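Local atomic coordinates of putative aldehyde dehydrogenase (Burkholderia cenocepacia, PDB entry 4YWE), a protein that probably oxidises aldehydes with NAD or NADP as the electron acceptor, as other members of the aldehyde dehydrogenase family do. Residues Thr100-Leu104 / Lys105-Ala109; Glu119-Ala122 / Gly123-Asp126; Lys468-Glu471 / Ala472-Gly475. All coordinates share one frame; numbering follows the deposited sequence.

Contact 1 of 3, residues Thr100-Leu104 / Lys105-Ala109; sequences TGKPL and KQARA
P103 and Q106 meet in the loop between helix 89-100 and helix 104-124, where P103 is the N-cap residue of the second helix. Backbone bonds start the new helix. P103 O accepts from A107 N at 2.9 Å and only weakly from Q106 N; L104 O takes R108 N at 2.9 Å. Proline suits this place because a backbone N at the N-cap has no helical acceptor, so the missing N-H costs no helical bond.

Side-chain packing surrounds this first turn. The Q106 amide lies beside the proline ring, NE2 being 3.6 Å from P103 CG, while its OE1 accepts from N285 N. K102 lays its methylenes over A107, with CD 3.8 Å from A107 CA. The chi1 of 64° sets K102 CG 4.0 Å from A107 CB, and the chain then bends at chi3. A107 is small enough to touch both K102 and A93 and A97 of helix 89-100.

Charged ends find partners elsewhere in the chain: R108 forms a salt bridge with E90, and K102 NZ one with D110 plus a hydrogen bond to N158 O. G101 supplies the positive phi that ends the first helix, and just beyond it K102 N makes a weak 3.4 Å bond to T100 OG1.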
ATOM      1  N   THR A 100     -28.970  12.206  25.253  1.00 23.31           N
ATOM      2  CA  THR A 100     -27.699  11.905  25.904  1.00 21.01           C
ATOM      3  C   THR A 100     -27.390  12.886  27.028  1.00 23.08           C
ATOM      4  O   THR A 100     -26.720  12.536  28.000  1.00 26.88           O
ATOM      5  CB  THR A 100     -26.532  11.929  24.904  1.00 18.88           C
ATOM      6  OG1 THR A 100     -26.301  13.276  24.476  1.00 22.27           O
ATOM      7  CG2 THR A 100     -26.846  11.058  23.699  1.00 19.02           C
ATOM      8  N   GLY A 101     -27.870  14.118  26.885  1.00 21.78           N
ATOM      9  CA  GLY A 101     -27.680  15.134  27.904  1.00 23.32           C
ATOM     10  C   GLY A 101     -26.577  16.135  27.617  1.00 26.03           C
ATOM     11  O   GLY A 101     -26.419  17.117  28.343  1.00 29.13           O
ATOM     12  N   LYS A 102     -25.813  15.893  26.556  1.00 21.63           N
ATOM     13  CA  LYS A 102     -24.699  16.766  26.206  1.00 24.63           C
ATOM     14  C   LYS A 102     -25.195  18.132  25.734  1.00 26.00           C
ATOM     15  O   LYS A 102     -26.304  18.246  25.209  1.00 29.68           O
ATOM     16  CB  LYS A 102     -23.825  16.113  25.128  1.00 26.22           C
ATOM     17  CG  LYS A 102     -24.517  15.891  23.793  1.00 28.17           C
ATOM     18  CD  LYS A 102     -23.619  15.116  22.841  1.00 25.39           C
ATOM     19  CE  LYS A 102     -23.290  13.742  23.398  1.00 23.88           C
ATOM     20  NZ  LYS A 102     -22.279  13.022  22.575  1.00 21.68           N
ATOM     21  N   PRO A 103     -24.378  19.178  25.940  1.00 24.24           N
ATOM     22  CA  PRO A 103     -24.696  20.530  25.465  1.00 24.41           C
ATOM     23  C   PRO A 103     -24.932  20.585  23.956  1.00 25.10           C
ATOM     24  O   PRO A 103     -24.414  19.744  23.221  1.00 24.51           O
ATOM     25  CB  PRO A 103     -23.451  21.335  25.850  1.00 24.62           C
ATOM     26  CG  PRO A 103     -22.891  20.611  27.021  1.00 24.30           C
ATOM     27  CD  PRO A 103     -23.149  19.156  26.753  1.00 23.45           C
ATOM     28  N   LEU A 104     -25.702  21.574  23.511  1.00 23.25           N
ATOM     29  CA  LEU A 104     -26.073  21.698  22.104  1.00 21.13           C
ATOM     30  C   LEU A 104     -24.859  21.859  21.192  1.00 27.31           C
ATOM     31  O   LEU A 104     -24.855  21.372  20.062  1.00 27.89           O
ATOM     32  CB  LEU A 104     -27.026  22.880  21.915  1.00 22.12           C
ATOM     33  CG  LEU A 104     -28.392  22.730  22.586  1.00 28.09           C
ATOM     34  CD1 LEU A 104     -29.251  23.959  22.337  1.00 23.81           C
ATOM     35  CD2 LEU A 104     -29.093  21.473  22.091  1.00 22.37           C
ATOM     36  N   LYS A 105     -23.835  22.542  21.690  1.00 28.53           N
ATOM     37  CA  LYS A 105     -22.614  22.763  20.923  1.00 26.25           C
ATOM     38  C   LYS A 105     -21.916  21.440  20.613  1.00 22.63           C
ATOM     39  O   LYS A 105     -21.403  21.240  19.511  1.00 18.84           O
ATOM     40  CB  LYS A 105     -21.671  23.699  21.683  1.00 31.02           C
ATOM     41  CG  LYS A 105     -20.419  24.083  20.916  1.00 39.23           C
ATOM     42  CD  LYS A 105     -19.551  25.037  21.721  1.00 45.19           C
ATOM     43  CE  LYS A 105     -18.316  25.458  20.939  1.00 47.54           C
ATOM     44  NZ  LYS A 105     -17.454  26.390  21.716  1.00 48.35           N
ATOM     45  N   GLN A 106     -21.906  20.538  21.589  1.00 20.61           N
ATOM     46  CA  GLN A 106     -21.290  19.225  21.417  1.00 23.75           C
ATOM     47  C   GLN A 106     -22.168  18.308  20.570  1.00 24.41           C
ATOM     48  O   GLN A 106     -21.669  17.538  19.746  1.00 17.19           O
ATOM     49  CB  GLN A 106     -21.013  18.582  22.779  1.00 17.97           C
ATOM     50  CG  GLN A 106     -20.061  19.381  23.658  1.00 18.25           C
ATOM     51  CD  GLN A 106     -19.844  18.749  25.020  1.00 24.77           C
ATOM     52  OE1 GLN A 106     -19.924  17.530  25.173  1.00 24.03           O
ATOM     53  NE2 GLN A 106     -19.568  19.577  26.020  1.00 18.75           N
ATOM     54  N   ALA A 107     -23.478  18.396  20.777  1.00 25.67           N
ATOM     55  CA  ALA A 107     -24.433  17.592  20.023  1.00 21.88           C
ATOM     56  C   ALA A 107     -24.400  17.950  18.541  1.00 19.75           C
ATOM     57  O   ALA A 107     -24.617  17.096  17.683  1.00 19.61           O
ATOM     58  CB  ALA A 107     -25.832  17.776  20.578  1.00 26.17           C
ATOM     59  N   ARG A 108     -24.132  19.217  18.248  1.00 22.10           N
ATOM     60  CA  ARG A 108     -24.017  19.678  16.870  1.00 21.69           C
ATOM     61  C   ARG A 108     -22.726  19.164  16.241  1.00 22.21           C
ATOM     62  O   ARG A 108     -22.700  18.791  15.066  1.00 18.42           O
ATOM     63  CB  ARG A 108     -24.069  21.208  16.808  1.00 23.24           C
ATOM     64  CG  ARG A 108     -23.895  21.778  15.409  1.00 28.68           C
ATOM     65  CD  ARG A 108     -24.063  23.291  15.385  1.00 32.56           C
ATOM     66  NE  ARG A 108     -25.445  23.698  15.626  1.00 34.25           N
ATOM     67  CZ  ARG A 108     -25.898  24.163  16.786  1.00 35.32           C
ATOM     68  NH1 ARG A 108     -25.077  24.284  17.819  1.00 39.70           N
ATOM     69  NH2 ARG A 108     -27.172  24.510  16.911  1.00 32.89           N
ATOM     70  N   ALA A 109     -21.658  19.142  17.034  1.00 19.32           N
ATOM     71  CA  ALA A 109     -20.364  18.665  16.566  1.00 18.23           C
ATOM     72  C   ALA A 109     -20.423  17.176  16.239  1.00 22.03           C
ATOM     73  O   ALA A 109     -19.788  16.712  15.289  1.00 20.72           O
ATOM     74  CB  ALA A 109     -19.288  18.941  17.605  1.00 16.89           C
TER

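Contact 2 of 3, residues Glu119-Ala122 / Gly123-Asp126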
ATOM      1  N   GLU A 119     -19.052  10.972   4.566  1.00 19.54           N
ATOM      2  CA  GLU A 119     -18.363  11.636   3.462  1.00 17.84           C
ATOM      3  C   GLU A 119     -17.021  10.972   3.165  1.00 15.64           C
ATOM      4  O   GLU A 119     -16.684  10.714   2.006  1.00 15.21           O
ATOM      5  CB  GLU A 119     -18.146  13.117   3.775  1.00 14.22           C
ATOM      6  CG  GLU A 119     -17.421  13.879   2.679  1.00 21.42           C
ATOM      7  CD  GLU A 119     -17.075  15.299   3.085  1.00 22.08           C
ATOM      8  OE1 GLU A 119     -16.586  15.495   4.218  1.00 20.50           O
ATOM      9  OE2 GLU A 119     -17.294  16.219   2.270  1.00 21.92           O
ATOM     10  N   PHE A 120     -16.261  10.702   4.220  1.00 14.94           N
ATOM     11  CA  PHE A 120     -14.937  10.107   4.091  1.00 16.88           C
ATOM     12  C   PHE A 120     -15.016   8.711   3.487  1.00 20.20           C
ATOM     13  O   PHE A 120     -14.310   8.399   2.529  1.00 22.80           O
ATOM     14  CB  PHE A 120     -14.241  10.055   5.456  1.00 17.06           C
ATOM     15  CG  PHE A 120     -12.868   9.441   5.420  1.00 15.97           C
ATOM     16  CD1 PHE A 120     -11.769  10.189   5.027  1.00 18.66           C
ATOM     17  CD2 PHE A 120     -12.674   8.122   5.793  1.00 13.65           C
ATOM     18  CE1 PHE A 120     -10.504   9.629   4.999  1.00 17.66           C
ATOM     19  CE2 PHE A 120     -11.412   7.555   5.768  1.00 12.55           C
ATOM     20  CZ  PHE A 120     -10.327   8.308   5.369  1.00 15.27           C
ATOM     21  N   TYR A 121     -15.889   7.877   4.043  1.00 15.65           N
ATOM     22  CA  TYR A 121     -15.990   6.488   3.612  1.00 16.34           C
ATOM     23  C   TYR A 121     -16.639   6.362   2.237  1.00 17.46           C
ATOM     24  O   TYR A 121     -16.433   5.372   1.537  1.00 14.70           O
ATOM     25  CB  TYR A 121     -16.760   5.669   4.650  1.00 11.79           C
ATOM     26  CG  TYR A 121     -15.912   5.316   5.852  1.00 17.31           C
ATOM     27  CD1 TYR A 121     -14.634   4.800   5.689  1.00 19.85           C
ATOM     28  CD2 TYR A 121     -16.376   5.524   7.144  1.00 19.35           C
ATOM     29  CE1 TYR A 121     -13.847   4.478   6.776  1.00 10.91           C
ATOM     30  CE2 TYR A 121     -15.593   5.208   8.243  1.00 18.89           C
ATOM     31  CZ  TYR A 121     -14.330   4.686   8.050  1.00 20.74           C
ATOM     32  OH  TYR A 121     -13.544   4.370   9.133  1.00 21.17           O
ATOM     33  N   ALA A 122     -17.412   7.370   1.851  1.00 12.78           N
ATOM     34  CA  ALA A 122     -18.016   7.404   0.524  1.00 17.63           C
ATOM     35  C   ALA A 122     -16.935   7.409  -0.547  1.00 12.88           C
ATOM     36  O   ALA A 122     -17.075   6.770  -1.589  1.00 18.76           O
ATOM     37  CB  ALA A 122     -18.914   8.622   0.375  1.00 13.50           C
ATOM     38  N   GLY A 123     -15.855   8.136  -0.283  1.00 12.80           N
ATOM     39  CA  GLY A 123     -14.751   8.222  -1.218  1.00 18.26           C
ATOM     40  C   GLY A 123     -13.775   7.066  -1.113  1.00 17.54           C
ATOM     41  O   GLY A 123     -12.932   6.882  -1.987  1.00 20.55           O
ATOM     42  N   ALA A 124     -13.893   6.285  -0.044  1.00 17.22           N
ATOM     43  CA  ALA A 124     -12.964   5.188   0.210  1.00 15.32           C
ATOM     44  C   ALA A 124     -13.456   3.864  -0.365  1.00 12.21           C
ATOM     45  O   ALA A 124     -12.666   2.945  -0.577  1.00 14.19           O
ATOM     46  CB  ALA A 124     -12.717   5.044   1.706  1.00 17.60           C
ATOM     47  N   ALA A 125     -14.761   3.778  -0.610  1.00 11.77           N
ATOM     48  CA  ALA A 125     -15.400   2.535  -1.037  1.00 17.25           C
ATOM     49  C   ALA A 125     -14.737   1.892  -2.259  1.00 18.17           C
ATOM     50  O   ALA A 125     -14.382   0.714  -2.227  1.00 11.98           O
ATOM     51  CB  ALA A 125     -16.876   2.782  -1.317  1.00 18.35           C
ATOM     52  N   ASP A 126     -14.565   2.657  -3.332  1.00 22.35           N
ATOM     53  CA  ASP A 126     -14.015   2.089  -4.561  1.00 19.10           C
ATOM     54  C   ASP A 126     -12.497   2.233  -4.645  1.00 16.66           C
ATOM     55  O   ASP A 126     -11.916   2.136  -5.724  1.00 16.95           O
ATOM     56  CB  ASP A 126     -14.674   2.724  -5.793  1.00 17.96           C
ATOM     57  CG  ASP A 126     -14.504   4.232  -5.846  1.00 17.47           C
ATOM     58  OD1 ASP A 126     -13.790   4.797  -4.991  1.00 19.86           O
ATOM     59  OD2 ASP A 126     -15.087   4.856  -6.759  1.00 19.52           O
TER
HETATM   60  O   HOH W   1     -15.994   5.239  -3.307  1.00 22.64           O
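The last, weakly bonded part of helix 104-124 lies here, in a buried part of the fold at a subunit interface. Y121 O accepts weakly from both A124 N (3.1 Å) and A125 N (3.2 Å). One residue earlier, G123 N gives an equally weak bond to F120 O, at an angle of 132°. A water then joins A122 O to D126 N, accepting from D126 N at 3.0 Å; its distance to A122 O is unusually short, so that bond is less certain.

Between the large side chains sit three alanines and G123, where a CB would come 3.7 Å from F120 O. A124 CB sits at the edge of the Y121 ring, near its plane and 4.4 Å from CD1, whereas F120 CD2 lies 3.8 Å above one face of that ring, toward its rim. F120 CG is anti to its backbone N (chi1 179°), and its ring forms a cation-pi contact with K127 of the second subunit. The small A122 methyl lets the helix lie close to L78 and M79 of helix 71-87.

The acids serve the interface: E119 pairs with R116 of its own chain and R76 of the second subunit, and D126 with R116 of that subunit. Weak direct bonds, two of them shared by Y121 O, are thus supplemented by a water, while aromatic, cationic and acidic groups link this helix end to the neighbouring subunit.

Contact 3 of 3, residues Lys468-Glu471 / Ala472-Gly475; sequences KGFE and ALYG
A472 opens a short, weakly bonded helix, closing the type I beta turn that starts at G469. Its N gives a weak 3.4 Å bond to G469 O, and its CB lies 3.3 Å from K468 O, a close approach that suits a side chain as small as alanine's. The positive phi of G469 is easily adopted by a residue without a side chain.

L473 comes next. Its N bonds to F470 O at 3.1 Å, and its CD1 methyl sits over the centre of the F470 ring, a CH-pi contact of 3.9 Å to the centroid and 9° off the ring normal. F470 brings its ring there with CG anti to the backbone N (chi1 -163°).

Y474 N then bonds to E471 O at 3.2 Å, and the same oxygen lies at the edge of the tyrosine ring. Y474 OH approaches the edge of the F470 ring, 3.7 Å from CE1. The E471 and Y474 side chains cross at about a right angle, OE1 of E471 being 3.6 Å from CD2 of Y474, with carboxylate and ring planes 56° apart.

G475 ends the segment with a weak bond from its N to A472 O. The turn packs against helix 104-124, with L473 and F470 on A124 and A472 on Y121, and leads, after one residue, into strand 477-485.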
ATOM      1  N   LYS A 468     -12.326   3.849  12.701  1.00 10.64           N
ATOM      2  CA  LYS A 468     -12.051   5.160  12.101  1.00 12.79           C
ATOM      3  C   LYS A 468     -10.953   5.050  11.041  1.00 14.53           C
ATOM      4  O   LYS A 468     -10.244   4.044  10.962  1.00 10.14           O
ATOM      5  CB  LYS A 468     -11.647   6.205  13.148  1.00 15.47           C
ATOM      6  CG  LYS A 468     -12.627   6.414  14.286  1.00 12.22           C
ATOM      7  CD  LYS A 468     -12.163   7.569  15.160  1.00 12.72           C
ATOM      8  CE  LYS A 468     -12.945   7.653  16.460  1.00 18.16           C
ATOM      9  NZ  LYS A 468     -12.489   8.804  17.291  1.00 16.76           N
ATOM     10  N   GLY A 469     -10.818   6.089  10.224  1.00 18.97           N
ATOM     11  CA  GLY A 469      -9.804   6.116   9.185  1.00 16.58           C
ATOM     12  C   GLY A 469      -9.975   5.043   8.125  1.00 15.22           C
ATOM     13  O   GLY A 469     -10.915   4.251   8.171  1.00 16.88           O
ATOM     14  N   PHE A 470      -9.056   5.019   7.166  1.00 14.74           N
ATOM     15  CA  PHE A 470      -9.097   4.039   6.088  1.00 14.97           C
ATOM     16  C   PHE A 470      -8.838   2.635   6.626  1.00 12.69           C
ATOM     17  O   PHE A 470      -9.394   1.655   6.128  1.00 12.61           O
ATOM     18  CB  PHE A 470      -8.071   4.392   5.008  1.00 16.57           C
ATOM     19  CG  PHE A 470      -8.303   3.696   3.697  1.00 18.05           C
ATOM     20  CD1 PHE A 470      -7.821   2.416   3.480  1.00 18.31           C
ATOM     21  CD2 PHE A 470      -9.004   4.325   2.681  1.00 17.99           C
ATOM     22  CE1 PHE A 470      -8.035   1.774   2.272  1.00 18.29           C
ATOM     23  CE2 PHE A 470      -9.220   3.688   1.472  1.00 18.17           C
ATOM     24  CZ  PHE A 470      -8.736   2.411   1.268  1.00 17.23           C
ATOM     25  N   GLU A 471      -7.999   2.554   7.656  1.00 11.51           N
ATOM     26  CA  GLU A 471      -7.599   1.285   8.263  1.00  7.93           C
ATOM     27  C   GLU A 471      -8.789   0.442   8.728  1.00  7.89           C
ATOM     28  O   GLU A 471      -8.703  -0.786   8.792  1.00  7.59           O
ATOM     29  CB  GLU A 471      -6.659   1.555   9.445  1.00 10.63           C
ATOM     30  CG  GLU A 471      -6.121   0.311  10.139  1.00 17.38           C
ATOM     31  CD  GLU A 471      -4.995  -0.352   9.369  1.00 21.03           C
ATOM     32  OE1 GLU A 471      -4.567   0.205   8.337  1.00 21.16           O
ATOM     33  OE2 GLU A 471      -4.535  -1.431   9.798  1.00 22.77           O
ATOM     34  N   ALA A 472      -9.897   1.103   9.044  1.00  8.37           N
ATOM     35  CA  ALA A 472     -11.077   0.426   9.571  1.00 10.72           C
ATOM     36  C   ALA A 472     -11.673  -0.550   8.559  1.00 15.79           C
ATOM     37  O   ALA A 472     -12.270  -1.559   8.937  1.00 17.77           O
ATOM     38  CB  ALA A 472     -12.122   1.448   9.997  1.00  9.34           C
ATOM     39  N   LEU A 473     -11.503  -0.244   7.277  1.00 15.40           N
ATOM     40  CA  LEU A 473     -12.037  -1.075   6.203  1.00 14.85           C
ATOM     41  C   LEU A 473     -11.440  -2.483   6.204  1.00 11.24           C
ATOM     42  O   LEU A 473     -12.083  -3.434   5.761  1.00 11.68           O
ATOM     43  CB  LEU A 473     -11.793  -0.410   4.846  1.00 16.72           C
ATOM     44  CG  LEU A 473     -12.421   0.969   4.635  1.00 18.67           C
ATOM     45  CD1 LEU A 473     -12.033   1.528   3.278  1.00 17.91           C
ATOM     46  CD2 LEU A 473     -13.934   0.901   4.777  1.00 16.22           C
ATOM     47  N   TYR A 474     -10.211  -2.611   6.698  1.00 10.14           N
ATOM     48  CA  TYR A 474      -9.546  -3.912   6.750  1.00 14.86           C
ATOM     49  C   TYR A 474     -10.170  -4.803   7.818  1.00 17.86           C
ATOM     50  O   TYR A 474     -10.142  -6.030   7.712  1.00 21.24           O
ATOM     51  CB  TYR A 474      -8.049  -3.744   7.010  1.00  6.96           C
ATOM     52  CG  TYR A 474      -7.342  -2.925   5.956  1.00 17.28           C
ATOM     53  CD1 TYR A 474      -7.132  -3.431   4.680  1.00 13.76           C
ATOM     54  CD2 TYR A 474      -6.885  -1.643   6.237  1.00 17.74           C
ATOM     55  CE1 TYR A 474      -6.489  -2.682   3.711  1.00 17.37           C
ATOM     56  CE2 TYR A 474      -6.240  -0.889   5.276  1.00 20.17           C
ATOM     57  CZ  TYR A 474      -6.045  -1.413   4.015  1.00 21.67           C
ATOM     58  OH  TYR A 474      -5.403  -0.663   3.056  1.00 27.85           O
ATOM     59  N   GLY A 475     -10.729  -4.181   8.850  1.00 16.05           N
ATOM     60  CA  GLY A 475     -11.413  -4.916   9.896  1.00 14.29           C
ATOM     61  C   GLY A 475     -12.808  -5.347   9.485  1.00 16.61           C
ATOM     62  O   GLY A 475     -13.380  -6.268  10.069  1.00 19.32           O
TER

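How the contacts relate
Contacts 1 and 2 lie near the two ends of helix 104-124, their centres 26 Å apart: contact 1 starts the helix with two good bonds and one weak one, contact 2 finishes it with weak ones. Contact 3 starts another, much shorter helix and touches contact 2, where Y121 OH probably bonds to G469 O at 2.8 Å. Contact 2 is buried, while contacts 1 and 3 are only partly so. Their chemistry differs with their place in the fold. Contact 1 stays within its own chain and relies on proline and lysine methylenes; contact 2 combines alanines with intersubunit charges; contact 3 relies chiefly on aromatic packing and reaches the second and third subunits through F470 and E471.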